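Local coordinates for protein fanconi-associated nuclease 1 homolog (Pseudomonas aeruginosa, PDB 5Y7Q) that belongs to the Fanconi-associated nuclease 1 family, combines a largely helical body with a VRR-NUC domain, and is bound to DNA, at residues A[282-287]-A[301-306]; A[292-297]-A[319-324]; A[311-316]-A[342-347]; A[327-332]-A[350-355]. One frame throughout, in Å; residues are numbered along the deposited sequence.

Contact 1 (A[282-287]-A[301-306]); sequences LLFQFA and RLYRQS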
# COMPACT_ATOMS: atom_id res chain seq x y z
N LEU A 282 -13.02 -0.48 -3.65
CA LEU A 282 -13.64 0.83 -3.50
C LEU A 282 -15.05 0.71 -2.92
O LEU A 282 -15.40 1.41 -1.96
CB LEU A 282 -13.65 1.52 -4.86
CG LEU A 282 -14.02 2.96 -5.01
CD1 LEU A 282 -12.97 3.78 -4.36
CD2 LEU A 282 -14.07 3.21 -6.49
N LEU A 283 -15.86 -0.18 -3.49
CA LEU A 283 -17.15 -0.49 -2.89
C LEU A 283 -17.01 -0.78 -1.40
O LEU A 283 -17.78 -0.27 -0.58
CB LEU A 283 -17.78 -1.69 -3.58
CG LEU A 283 -18.34 -1.36 -4.95
CD1 LEU A 283 -18.92 -2.62 -5.55
CD2 LEU A 283 -19.39 -0.28 -4.82
N PHE A 284 -16.02 -1.61 -1.05
CA PHE A 284 -15.80 -1.94 0.36
C PHE A 284 -15.70 -0.67 1.21
O PHE A 284 -16.46 -0.48 2.16
CB PHE A 284 -14.54 -2.82 0.48
CG PHE A 284 -14.38 -3.50 1.81
CD1 PHE A 284 -15.08 -4.65 2.10
CD2 PHE A 284 -13.48 -3.01 2.76
CE1 PHE A 284 -14.92 -5.28 3.32
CE2 PHE A 284 -13.32 -3.63 3.97
CZ PHE A 284 -14.03 -4.76 4.26
N GLN A 285 -14.78 0.23 0.85
CA GLN A 285 -14.61 1.42 1.67
C GLN A 285 -15.89 2.26 1.72
O GLN A 285 -16.23 2.82 2.78
CB GLN A 285 -13.45 2.25 1.16
CG GLN A 285 -12.29 1.40 0.72
CD GLN A 285 -10.96 1.93 1.19
OE1 GLN A 285 -9.92 1.57 0.64
NE2 GLN A 285 -10.97 2.78 2.23
N PHE A 286 -16.61 2.35 0.60
CA PHE A 286 -17.90 3.03 0.62
C PHE A 286 -18.77 2.47 1.72
O PHE A 286 -19.34 3.21 2.54
CB PHE A 286 -18.62 2.89 -0.73
CG PHE A 286 -18.02 3.70 -1.83
CD1 PHE A 286 -16.94 4.53 -1.59
CD2 PHE A 286 -18.55 3.64 -3.11
CE1 PHE A 286 -16.40 5.27 -2.61
CE2 PHE A 286 -18.01 4.38 -4.14
CZ PHE A 286 -16.93 5.20 -3.89
N ALA A 287 -18.86 1.13 1.77
CA ALA A 287 -19.66 0.47 2.79
C ALA A 287 -19.17 0.81 4.19
O ALA A 287 -19.98 1.10 5.08
CB ALA A 287 -19.63 -1.03 2.56
N ARG A 301 -25.97 -3.49 1.50
CA ARG A 301 -26.04 -3.55 0.03
C ARG A 301 -24.65 -3.51 -0.59
O ARG A 301 -24.28 -4.39 -1.40
CB ARG A 301 -26.88 -2.39 -0.49
CG ARG A 301 -28.09 -2.73 -1.32
CD ARG A 301 -28.50 -1.51 -2.15
NE ARG A 301 -29.95 -1.43 -2.35
CZ ARG A 301 -30.78 -0.72 -1.58
NH1 ARG A 301 -32.08 -0.71 -1.85
NH2 ARG A 301 -30.31 -0.01 -0.55
N LEU A 302 -23.85 -2.51 -0.21
CA LEU A 302 -22.55 -2.30 -0.86
C LEU A 302 -21.57 -3.42 -0.53
O LEU A 302 -20.87 -3.92 -1.42
CB LEU A 302 -21.97 -0.93 -0.48
CG LEU A 302 -22.77 0.34 -0.81
CD1 LEU A 302 -22.11 1.60 -0.25
CD2 LEU A 302 -22.96 0.52 -2.30
N TYR A 303 -21.50 -3.85 0.73
CA TYR A 303 -20.71 -5.04 1.07
C TYR A 303 -21.16 -6.27 0.26
O TYR A 303 -20.33 -7.04 -0.23
CB TYR A 303 -20.83 -5.36 2.56
CG TYR A 303 -20.03 -4.49 3.51
CD1 TYR A 303 -18.68 -4.20 3.28
CD2 TYR A 303 -20.63 -3.99 4.67
CE1 TYR A 303 -17.95 -3.42 4.18
CE2 TYR A 303 -19.91 -3.21 5.56
CZ TYR A 303 -18.58 -2.93 5.31
OH TYR A 303 -17.89 -2.16 6.22
N ARG A 304 -22.48 -6.47 0.12
CA ARG A 304 -22.98 -7.65 -0.57
C ARG A 304 -22.62 -7.65 -2.04
O ARG A 304 -22.44 -8.73 -2.62
CB ARG A 304 -24.48 -7.79 -0.39
CG ARG A 304 -24.81 -8.63 0.85
CD ARG A 304 -25.82 -9.69 0.56
NE ARG A 304 -27.07 -9.34 1.19
CZ ARG A 304 -28.15 -10.11 1.18
NH1 ARG A 304 -28.10 -11.29 0.54
NH2 ARG A 304 -29.26 -9.71 1.79
N GLN A 305 -22.48 -6.49 -2.68
CA GLN A 305 -22.08 -6.53 -4.09
C GLN A 305 -20.56 -6.50 -4.28
O GLN A 305 -20.09 -6.33 -5.41
CB GLN A 305 -22.77 -5.43 -4.89
CG GLN A 305 -22.23 -4.05 -4.75
CD GLN A 305 -23.26 -3.03 -5.16
OE1 GLN A 305 -23.01 -2.19 -6.03
NE2 GLN A 305 -24.45 -3.11 -4.55
N SER A 306 -19.78 -6.64 -3.22
CA SER A 306 -18.33 -6.69 -3.30
C SER A 306 -17.80 -8.09 -2.98
O SER A 306 -18.24 -8.73 -2.01
CB SER A 306 -17.71 -5.67 -2.35
OG SER A 306 -16.32 -5.89 -2.22
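Ala287 and Phe284 meet Tyr303 in a buried apolar contact between two successive helices, 273-292 and 296-304, which fold back on each other as a helical hairpin. The register is antiparallel: Phe284 sits opposite Tyr303, and Ala287 opposite Leu302. The methyl of Ala287 lies over the centre of the tyrosine ring, a CH-pi contact with CB 3.3 Å from the ring centroid. The same ring turns an edge to the face of Phe284 in an offset edge-to-face pair, centroids 5.3 Å apart and planes at 63°. With CG anti to the backbone N (chi1 -166°), the Phe284 ring swings out to Tyr303. Further round, Leu302 CB packs 3.8 Å from Ala287 CB, and its CD1 reaches Phe286 CB at the same distance. Leu283 closes the far side, its CD1 lying 3.7 Å from Gln305 CG where helix 296-304 has ended. The polar tips look elsewhere: Tyr303 OH bonds Glu291, and Ser306 OG bonds the carbonyl of Val280. Beyond the hairpin, Tyr303 leans on Arg314 and Ala315 of helix 311-321, while Phe286 packs against helix 258-264 and meets Phe252 of helix 236-253 edge-to-face.

Contact 2 (A[292-297]-A[319-324]); sequences KQRDFD and LERGER. With nucleotides of chain D.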
# COMPACT_ATOMS: atom_id res chain seq x y z
N LYS A 292 -20.18 3.67 9.35
CA LYS A 292 -19.85 4.75 10.27
C LYS A 292 -21.02 5.70 10.44
O LYS A 292 -21.36 6.09 11.57
CB LYS A 292 -18.60 5.49 9.79
CG LYS A 292 -17.30 4.74 10.07
CD LYS A 292 -16.16 5.67 10.47
CE LYS A 292 -16.59 6.74 11.49
NZ LYS A 292 -17.37 6.21 12.68
N GLN A 293 -21.66 6.08 9.34
CA GLN A 293 -22.86 6.92 9.35
C GLN A 293 -24.06 6.22 9.95
O GLN A 293 -25.14 6.83 10.03
CB GLN A 293 -23.20 7.39 7.93
CG GLN A 293 -22.75 8.80 7.61
CD GLN A 293 -21.38 9.12 8.18
OE1 GLN A 293 -21.25 9.93 9.11
NE2 GLN A 293 -20.35 8.49 7.63
N ARG A 294 -23.93 4.94 10.31
CA ARG A 294 -25.04 4.14 10.83
C ARG A 294 -26.15 3.98 9.80
O ARG A 294 -27.31 3.76 10.15
CB ARG A 294 -25.60 4.72 12.13
CG ARG A 294 -24.52 5.19 13.10
CD ARG A 294 -25.05 5.34 14.51
NE ARG A 294 -24.78 4.14 15.31
CZ ARG A 294 -25.65 3.15 15.52
NH1 ARG A 294 -26.87 3.21 14.98
NH2 ARG A 294 -25.30 2.12 16.26
N ASP A 295 -25.80 4.02 8.51
CA ASP A 295 -26.76 3.66 7.46
C ASP A 295 -26.45 2.20 7.13
O ASP A 295 -25.60 1.88 6.29
CB ASP A 295 -26.62 4.57 6.25
CG ASP A 295 -27.51 4.15 5.08
OD1 ASP A 295 -27.24 4.61 3.95
OD2 ASP A 295 -28.48 3.38 5.29
N PHE A 296 -27.20 1.32 7.76
CA PHE A 296 -26.86 -0.09 7.78
C PHE A 296 -27.37 -0.82 6.56
O PHE A 296 -26.72 -1.74 6.06
CB PHE A 296 -27.37 -0.71 9.07
CG PHE A 296 -26.63 -0.21 10.27
CD1 PHE A 296 -25.25 -0.20 10.28
CD2 PHE A 296 -27.31 0.30 11.36
CE1 PHE A 296 -24.53 0.26 11.37
CE2 PHE A 296 -26.60 0.79 12.45
CZ PHE A 296 -25.21 0.76 12.45
N ASP A 297 -28.54 -0.42 6.07
CA ASP A 297 -29.07 -1.06 4.89
C ASP A 297 -28.16 -0.80 3.69
O ASP A 297 -27.80 -1.74 2.96
CB ASP A 297 -30.50 -0.57 4.65
CG ASP A 297 -31.42 -0.84 5.86
OD1 ASP A 297 -31.05 -1.67 6.72
OD2 ASP A 297 -32.51 -0.23 5.96
N LEU A 319 -26.27 -6.35 8.50
CA LEU A 319 -27.67 -6.72 8.64
C LEU A 319 -28.03 -6.86 10.11
O LEU A 319 -29.04 -6.30 10.57
CB LEU A 319 -27.97 -8.00 7.87
CG LEU A 319 -28.04 -7.89 6.34
CD1 LEU A 319 -27.72 -9.21 5.64
CD2 LEU A 319 -29.39 -7.33 5.87
N GLU A 320 -27.19 -7.57 10.87
CA GLU A 320 -27.45 -7.70 12.31
C GLU A 320 -27.60 -6.32 12.96
O GLU A 320 -28.56 -6.07 13.69
CB GLU A 320 -26.35 -8.52 12.98
CG GLU A 320 -26.72 -8.98 14.39
CD GLU A 320 -25.53 -9.52 15.18
OE1 GLU A 320 -25.75 -10.14 16.25
OE2 GLU A 320 -24.38 -9.31 14.75
N ARG A 321 -26.66 -5.40 12.68
CA ARG A 321 -26.76 -4.06 13.24
C ARG A 321 -28.04 -3.35 12.77
O ARG A 321 -28.64 -2.59 13.54
CB ARG A 321 -25.51 -3.24 12.88
CG ARG A 321 -24.53 -3.06 14.03
CD ARG A 321 -23.05 -2.86 13.63
NE ARG A 321 -22.60 -1.47 13.51
CZ ARG A 321 -22.64 -0.54 14.47
NH1 ARG A 321 -23.17 -0.79 15.67
NH2 ARG A 321 -22.17 0.68 14.22
N GLY A 322 -28.49 -3.62 11.55
CA GLY A 322 -29.72 -3.00 11.08
C GLY A 322 -30.99 -3.67 11.54
O GLY A 322 -32.06 -3.43 10.98
N GLU A 323 -30.87 -4.54 12.55
CA GLU A 323 -31.97 -5.34 13.07
C GLU A 323 -32.61 -6.21 11.98
O GLU A 323 -33.78 -6.59 12.09
CB GLU A 323 -33.01 -4.46 13.78
CG GLU A 323 -32.41 -3.75 15.02
CD GLU A 323 -33.40 -2.85 15.77
OE1 GLU A 323 -34.58 -2.74 15.34
OE2 GLU A 323 -33.00 -2.26 16.79
N ARG A 324 -31.87 -6.57 10.94
CA ARG A 324 -32.39 -7.51 9.95
C ARG A 324 -31.76 -8.86 10.27
O ARG A 324 -30.75 -9.27 9.70
CB ARG A 324 -32.08 -7.03 8.53
CG ARG A 324 -32.67 -5.63 8.23
CD ARG A 324 -32.10 -4.92 6.98
NE ARG A 324 -32.41 -5.59 5.72
CZ ARG A 324 -32.03 -5.16 4.51
NH1 ARG A 324 -31.32 -4.03 4.42
NH2 ARG A 324 -32.35 -5.84 3.41
P DT D 4 -18.59 3.15 15.41
OP1 DT D 4 -19.24 4.39 15.88
OP2 DT D 4 -18.84 2.66 14.03
O5' DT D 4 -17.03 3.32 15.60
C5' DT D 4 -16.28 3.86 14.57
C4' DT D 4 -14.97 4.37 15.08
O4' DT D 4 -14.33 3.30 15.82
C3' DT D 4 -13.98 4.74 13.98
O3' DT D 4 -13.00 5.64 14.51
C2' DT D 4 -13.37 3.38 13.70
C1' DT D 4 -13.15 2.95 15.14
N1 DT D 4 -12.89 1.52 15.32
C2 DT D 4 -11.90 1.16 16.20
O2 DT D 4 -11.25 1.98 16.82
N3 DT D 4 -11.68 -0.17 16.33
C4 DT D 4 -12.36 -1.19 15.68
O4 DT D 4 -12.10 -2.38 15.87
C5 DT D 4 -13.40 -0.74 14.76
C6 DT D 4 -13.61 0.57 14.62
P DA D 3 -18.75 -3.91 15.79
OP1 DA D 3 -19.89 -3.92 14.86
OP2 DA D 3 -17.47 -4.47 15.29
O5' DA D 3 -18.48 -2.42 16.31
C5' DA D 3 -19.54 -1.69 16.94
C4' DA D 3 -19.16 -0.24 17.23
O4' DA D 3 -17.99 -0.19 18.06
C3' DA D 3 -18.80 0.62 16.04
O3' DA D 3 -18.97 1.97 16.42
C2' DA D 3 -17.33 0.27 15.85
C1' DA D 3 -16.87 0.24 17.29
N9 DA D 3 -15.82 -0.69 17.60
C8 DA D 3 -15.77 -2.02 17.29
N7 DA D 3 -14.71 -2.63 17.77
C5 DA D 3 -14.04 -1.63 18.46
C6 DA D 3 -12.85 -1.63 19.20
N6 DA D 3 -12.09 -2.71 19.36
N1 DA D 3 -12.46 -0.46 19.76
C2 DA D 3 -13.22 0.63 19.59
N3 DA D 3 -14.37 0.74 18.92
C4 DA D 3 -14.72 -0.44 18.38
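Phe296 and Arg321 make the dense part of this surface contact. The CB of Arg321 sits over the centre of the phenyl ring, 3.9 Å from its centroid, in a CH-pi contact. The chain then bends at chi3 (94°), which brings the guanidinium back across the rim of the ring: Arg321 NE is 3.4 Å from Phe296 CE1. The two planes are steeply inclined, 67° apart, so this is no flat stack. Gly322 completes the close packing, its CA 3.8 Å from Phe296 CB. Both segments here are helix junctions. Arg294, with positive phi, ends helix 273-292 in a Schellman motif, and Glu323 is the C-prime residue of another that ends helix 311-321; Asp295 and Arg324 then stand at the N-cap positions of the helices that follow. The looser flank holds Asp297 and Arg324, whose salt bridge is a weak hydrogen bond of 3.3 Å from Arg324 NH1 to Asp297 OD1, at the edge of the guanidinium. The stronger partner of Arg324 is Glu327, which pairs with its NH2. On the DNA side, the guanidinium of Arg321 has the sugar of DA3 of chain D over the face opposite Phe296. Its NH2 is 3.9 Å from OP2 of DT4 of chain D, too long for a direct bond. The guanidinium of Arg294 lies close to that of Arg321, NH2 to NH1 3.7 Å, their planes 80° apart.

Contact 3 (A[311-316]-A[342-347]); sequences ARLRAI and DAERQG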
# COMPACT_ATOMS: atom_id res chain seq x y z
N ALA A 311 -15.65 -9.13 3.03
CA ALA A 311 -16.84 -8.31 2.81
C ALA A 311 -18.13 -9.03 3.19
O ALA A 311 -19.02 -8.42 3.78
CB ALA A 311 -16.91 -7.86 1.35
N ARG A 312 -18.29 -10.31 2.81
CA ARG A 312 -19.49 -11.04 3.18
C ARG A 312 -19.75 -10.97 4.68
O ARG A 312 -20.88 -10.70 5.13
CB ARG A 312 -19.36 -12.50 2.74
CG ARG A 312 -20.65 -13.26 2.61
CD ARG A 312 -20.33 -14.71 2.80
NE ARG A 312 -20.49 -15.56 1.62
CZ ARG A 312 -19.82 -16.69 1.40
NH1 ARG A 312 -18.92 -17.12 2.27
NH2 ARG A 312 -20.04 -17.38 0.30
N LEU A 313 -18.70 -11.18 5.47
CA LEU A 313 -18.80 -11.05 6.92
C LEU A 313 -19.32 -9.68 7.32
O LEU A 313 -20.23 -9.56 8.15
CB LEU A 313 -17.42 -11.28 7.52
CG LEU A 313 -17.27 -12.10 8.77
CD1 LEU A 313 -18.33 -13.13 8.79
CD2 LEU A 313 -15.89 -12.74 8.71
N ARG A 314 -18.74 -8.62 6.74
CA ARG A 314 -19.20 -7.28 7.07
C ARG A 314 -20.66 -7.07 6.66
O ARG A 314 -21.37 -6.27 7.28
CB ARG A 314 -18.31 -6.22 6.41
CG ARG A 314 -16.80 -6.32 6.70
CD ARG A 314 -16.47 -6.45 8.18
NE ARG A 314 -17.29 -5.59 9.04
CZ ARG A 314 -17.46 -5.79 10.35
NH1 ARG A 314 -16.87 -6.83 10.97
NH2 ARG A 314 -18.23 -4.95 11.04
N ALA A 315 -21.14 -7.78 5.64
CA ALA A 315 -22.55 -7.65 5.28
C ALA A 315 -23.45 -8.34 6.31
O ALA A 315 -24.47 -7.77 6.73
CB ALA A 315 -22.79 -8.20 3.87
N ILE A 316 -23.09 -9.56 6.74
CA ILE A 316 -23.85 -10.21 7.82
C ILE A 316 -23.91 -9.29 9.03
O ILE A 316 -24.99 -8.99 9.57
CB ILE A 316 -23.24 -11.57 8.18
CG1 ILE A 316 -23.22 -12.50 6.97
CG2 ILE A 316 -24.02 -12.20 9.31
CD1 ILE A 316 -22.12 -13.51 7.01
N ASP A 342 -10.09 -18.78 6.37
CA ASP A 342 -10.14 -19.17 7.77
C ASP A 342 -10.65 -18.03 8.63
O ASP A 342 -11.36 -18.26 9.61
CB ASP A 342 -8.77 -19.66 8.25
CG ASP A 342 -8.44 -21.06 7.74
OD1 ASP A 342 -7.24 -21.43 7.72
OD2 ASP A 342 -9.38 -21.78 7.35
N ALA A 343 -10.32 -16.79 8.24
CA ALA A 343 -10.89 -15.62 8.92
C ALA A 343 -12.40 -15.65 8.89
O ALA A 343 -13.07 -15.29 9.87
CB ALA A 343 -10.37 -14.34 8.29
N GLU A 344 -12.97 -16.10 7.77
CA GLU A 344 -14.41 -16.11 7.67
C GLU A 344 -15.00 -17.22 8.53
O GLU A 344 -16.01 -17.02 9.20
CB GLU A 344 -14.83 -16.22 6.21
CG GLU A 344 -16.33 -16.14 6.01
CD GLU A 344 -16.74 -15.58 4.66
OE1 GLU A 344 -16.61 -14.33 4.48
OE2 GLU A 344 -17.19 -16.37 3.80
N ARG A 345 -14.35 -18.39 8.56
CA ARG A 345 -14.80 -19.46 9.47
C ARG A 345 -14.83 -18.96 10.91
O ARG A 345 -15.85 -19.08 11.61
CB ARG A 345 -13.89 -20.70 9.35
CG ARG A 345 -14.08 -21.54 8.07
CD ARG A 345 -13.34 -22.90 8.12
NE ARG A 345 -13.21 -23.54 6.80
CZ ARG A 345 -14.03 -24.48 6.31
NH1 ARG A 345 -15.05 -24.92 7.04
NH2 ARG A 345 -13.82 -24.99 5.10
N GLN A 346 -13.74 -18.34 11.35
CA GLN A 346 -13.67 -17.90 12.73
C GLN A 346 -14.74 -16.86 13.04
O GLN A 346 -15.38 -16.93 14.11
CB GLN A 346 -12.26 -17.36 13.02
CG GLN A 346 -12.13 -16.61 14.32
CD GLN A 346 -10.79 -15.91 14.42
OE1 GLN A 346 -10.02 -15.92 13.47
NE2 GLN A 346 -10.52 -15.31 15.58
N GLY A 347 -14.99 -15.92 12.11
CA GLY A 347 -16.01 -14.89 12.35
C GLY A 347 -17.43 -15.43 12.38
O GLY A 347 -18.25 -15.03 13.23
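Leu313 and Arg312 join two near-parallel helices of an alpha-helical array: segments 311-316 and 342-347 run at 20° with their axes 10.2 Å apart, and helix 325-337 links them in the chain. Leu313 carries the apolar half. Its CD2 reaches the backbone of the partner helix, 3.8 Å from Glu344 CA and 4.2 Å from Gly347 CA, so the branch rests mainly on main chain. The polar half is a salt bridge from Arg312 NH1 to Glu344 OE2, with the carboxylate oxygen at the edge of the guanidinium, near its plane. The modelled separation is shorter than such a bond should be, so its exact length is doubtful. Glu344 stretches across with CG anti to the backbone N (chi1 -176°), and its OE1 comes 3.7 Å from Arg312 CB. The side chains of Arg312 and Glu344 also touch Ala335 of helix 325-337, and Leu313 packs on Leu351 further along helix 342-358. As modelled, the same oxygen, OE2, has two donors, Arg312 NH1 and the backbone N of Glu340, just ahead of its own helix; if the pairing with Arg312 is real despite its modelled length, it would be expected to favour the ionised carboxylate.

Contact 4 (A[327-332]-A[350-355]); sequences EAHALA and RLLPRL. With nucleotides of chain D.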
# COMPACT_ATOMS: atom_id res chain seq x y z
N GLU A 327 -32.37 -12.15 7.37
CA GLU A 327 -31.41 -12.08 6.28
C GLU A 327 -30.01 -12.36 6.78
O GLU A 327 -29.27 -13.14 6.18
CB GLU A 327 -31.48 -10.72 5.62
CG GLU A 327 -32.78 -10.45 4.91
CD GLU A 327 -33.02 -8.96 4.74
OE1 GLU A 327 -33.42 -8.31 5.75
OE2 GLU A 327 -32.77 -8.47 3.62
N ALA A 328 -29.63 -11.74 7.90
CA ALA A 328 -28.31 -11.97 8.47
C ALA A 328 -28.06 -13.46 8.71
O ALA A 328 -27.02 -14.00 8.33
CB ALA A 328 -28.19 -11.17 9.76
N HIS A 329 -29.03 -14.14 9.33
CA HIS A 329 -28.94 -15.58 9.55
C HIS A 329 -28.82 -16.33 8.25
O HIS A 329 -27.98 -17.23 8.12
CB HIS A 329 -30.17 -16.07 10.31
CG HIS A 329 -30.14 -17.53 10.60
ND1 HIS A 329 -30.64 -18.47 9.74
CD2 HIS A 329 -29.65 -18.22 11.66
CE1 HIS A 329 -30.48 -19.68 10.25
NE2 HIS A 329 -29.88 -19.55 11.42
N ALA A 330 -29.69 -16.02 7.27
CA ALA A 330 -29.66 -16.68 5.97
C ALA A 330 -28.28 -16.57 5.33
O ALA A 330 -27.69 -17.57 4.91
CB ALA A 330 -30.70 -16.07 5.05
N LEU A 331 -27.76 -15.35 5.28
CA LEU A 331 -26.45 -15.14 4.69
C LEU A 331 -25.38 -15.88 5.46
O LEU A 331 -24.49 -16.49 4.87
CB LEU A 331 -26.16 -13.64 4.63
CG LEU A 331 -24.89 -13.24 3.88
CD1 LEU A 331 -24.80 -13.97 2.53
CD2 LEU A 331 -24.88 -11.75 3.70
N ALA A 332 -25.48 -15.88 6.79
CA ALA A 332 -24.53 -16.63 7.59
C ALA A 332 -24.57 -18.13 7.27
O ALA A 332 -23.53 -18.80 7.24
CB ALA A 332 -24.80 -16.38 9.07
N ARG A 350 -18.60 -16.79 15.74
CA ARG A 350 -19.25 -15.88 16.69
C ARG A 350 -20.63 -15.45 16.22
O ARG A 350 -21.56 -15.36 17.02
CB ARG A 350 -18.38 -14.65 16.93
CG ARG A 350 -16.95 -14.93 17.23
CD ARG A 350 -16.15 -13.71 16.88
NE ARG A 350 -14.74 -13.89 17.19
CZ ARG A 350 -13.78 -13.10 16.73
NH1 ARG A 350 -14.10 -12.09 15.92
NH2 ARG A 350 -12.52 -13.33 17.07
N LEU A 351 -20.76 -15.14 14.92
CA LEU A 351 -22.00 -14.55 14.41
C LEU A 351 -23.16 -15.54 14.45
O LEU A 351 -24.25 -15.22 14.94
CB LEU A 351 -21.82 -14.07 12.98
CG LEU A 351 -21.29 -12.67 12.89
CD1 LEU A 351 -20.97 -12.39 11.45
CD2 LEU A 351 -22.36 -11.76 13.41
N LEU A 352 -22.95 -16.72 13.91
CA LEU A 352 -24.02 -17.70 13.83
C LEU A 352 -24.77 -17.88 15.15
O LEU A 352 -25.99 -17.64 15.16
CB LEU A 352 -23.43 -19.02 13.32
CG LEU A 352 -24.22 -19.60 12.17
CD1 LEU A 352 -24.91 -20.88 12.60
CD2 LEU A 352 -25.24 -18.59 11.72
N PRO A 353 -24.14 -18.21 16.28
CA PRO A 353 -24.94 -18.49 17.48
C PRO A 353 -25.68 -17.28 18.01
O PRO A 353 -26.74 -17.43 18.63
CB PRO A 353 -23.90 -18.99 18.50
CG PRO A 353 -22.62 -19.17 17.73
CD PRO A 353 -22.70 -18.22 16.58
N ARG A 354 -25.13 -16.08 17.81
CA ARG A 354 -25.81 -14.88 18.28
C ARG A 354 -27.04 -14.58 17.43
O ARG A 354 -28.07 -14.13 17.95
CB ARG A 354 -24.82 -13.73 18.27
CG ARG A 354 -25.41 -12.40 18.53
CD ARG A 354 -24.29 -11.45 18.78
NE ARG A 354 -23.48 -11.24 17.58
CZ ARG A 354 -22.18 -10.94 17.59
NH1 ARG A 354 -21.53 -10.83 18.74
NH2 ARG A 354 -21.54 -10.77 16.45
N LEU A 355 -26.95 -14.86 16.12
CA LEU A 355 -28.11 -14.80 15.24
C LEU A 355 -29.12 -15.89 15.57
O LEU A 355 -30.33 -15.65 15.56
CB LEU A 355 -27.66 -14.93 13.80
CG LEU A 355 -26.70 -13.85 13.39
CD1 LEU A 355 -26.27 -14.14 12.00
CD2 LEU A 355 -27.38 -12.49 13.51
P DA D 2 -17.86 -9.91 18.04
OP1 DA D 2 -18.61 -10.16 16.79
OP2 DA D 2 -16.42 -10.25 18.05
O5' DA D 2 -17.98 -8.37 18.44
C5' DA D 2 -19.20 -7.85 18.98
C4' DA D 2 -19.23 -6.35 18.86
O4' DA D 2 -18.42 -5.77 19.93
C3' DA D 2 -18.62 -5.84 17.56
O3' DA D 2 -19.28 -4.68 17.10
C2' DA D 2 -17.20 -5.51 17.96
C1' DA D 2 -17.42 -4.97 19.35
N9 DA D 2 -16.20 -5.06 20.12
C8 DA D 2 -15.40 -6.16 20.26
N7 DA D 2 -14.32 -5.94 20.97
C5 DA D 2 -14.42 -4.60 21.29
C6 DA D 2 -13.59 -3.75 22.03
N6 DA D 2 -12.46 -4.15 22.60
N1 DA D 2 -13.97 -2.47 22.16
C2 DA D 2 -15.11 -2.07 21.59
N3 DA D 2 -15.97 -2.77 20.86
C4 DA D 2 -15.56 -4.04 20.75
P DG D 1 -21.44 -12.00 23.18
OP1 DG D 1 -22.83 -11.79 22.70
OP2 DG D 1 -21.19 -12.48 24.57
O5' DG D 1 -20.66 -12.97 22.18
C5' DG D 1 -19.27 -12.75 21.90
C4' DG D 1 -19.03 -11.29 21.57
O4' DG D 1 -18.54 -10.58 22.74
C3' DG D 1 -17.98 -11.02 20.48
O3' DG D 1 -18.63 -10.69 19.23
C2' DG D 1 -17.19 -9.83 21.02
C1' DG D 1 -17.98 -9.41 22.26
N9 DG D 1 -17.12 -8.80 23.24
C8 DG D 1 -16.06 -9.37 23.90
N7 DG D 1 -15.42 -8.54 24.67
C5 DG D 1 -16.07 -7.33 24.49
C6 DG D 1 -15.83 -6.06 25.06
O6 DG D 1 -14.96 -5.73 25.88
N1 DG D 1 -16.74 -5.11 24.60
C2 DG D 1 -17.75 -5.35 23.70
N2 DG D 1 -18.52 -4.30 23.38
N3 DG D 1 -17.99 -6.53 23.16
C4 DG D 1 -17.11 -7.47 23.60
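Ala332 and Ala328 receive two leucines from the facing helix. Leu352 CD2 lies 3.5 Å from Ala332 CB, and Leu355 spreads its branches over both alanines: CD1 is 4.0 Å from Ala332 CB, CD2 is 4.1 Å from Ala328 CB. Leu355 CD1 also settles 3.7 Å from Ala328 O, on the helix backbone. His329 borders this patch, with Leu355 CB at its ring edge. The segment axes are 9.7 Å apart at closest approach and cross at -139°, with alanine methyls on one side and leucine branches on the other; the two helices are consecutive in the chain and run roughly antiparallel. Outside this shell, Leu331 and Leu351 both pack on Ile316 of helix 311-321, which thus touches both helices. Helix 342-358 is kinked at Pro353, whose N makes no bond to the preceding turn. From here Arg354 runs out to the DNA, bent at chi3 (66°): its NH2 donates to OP1 of DA2 of chain D at 3.0 Å, nearly straight at 171°, and NH1 to O3' of DG1 of chain D at 2.9 Å. Asp553 pairs with Arg350, whose NH1 lies near the DA2 phosphate. One helix therefore presents leucines to helix 325-337 and Arg354 to the DNA backbone; the salt bridge from Glu320 to NE probably limits how its guanidinium can turn.

Overall arrangement
From the N terminus, helix 273-292 supplies the first half of contact 1, and its C-terminal junction into helix 296-304 the first half of contact 2. Contact 1 closes its loop when the chain returns along helix 296-304; contact 2 opens inside that loop at residue 292 and closes after it, so the two cross. Contact 3 opens on helix 311-321 before contact 2 has closed, and contact 4 opens on helix 325-337 inside contact 3, each crossing its predecessor; none nests. Contacts 1 and 3, 1 and 4, and 2 and 4 are in series. Together they tie five consecutive helices into one array, with Glu320 to Arg354 joining contacts 2 and 4, both of which include DNA-facing arginines.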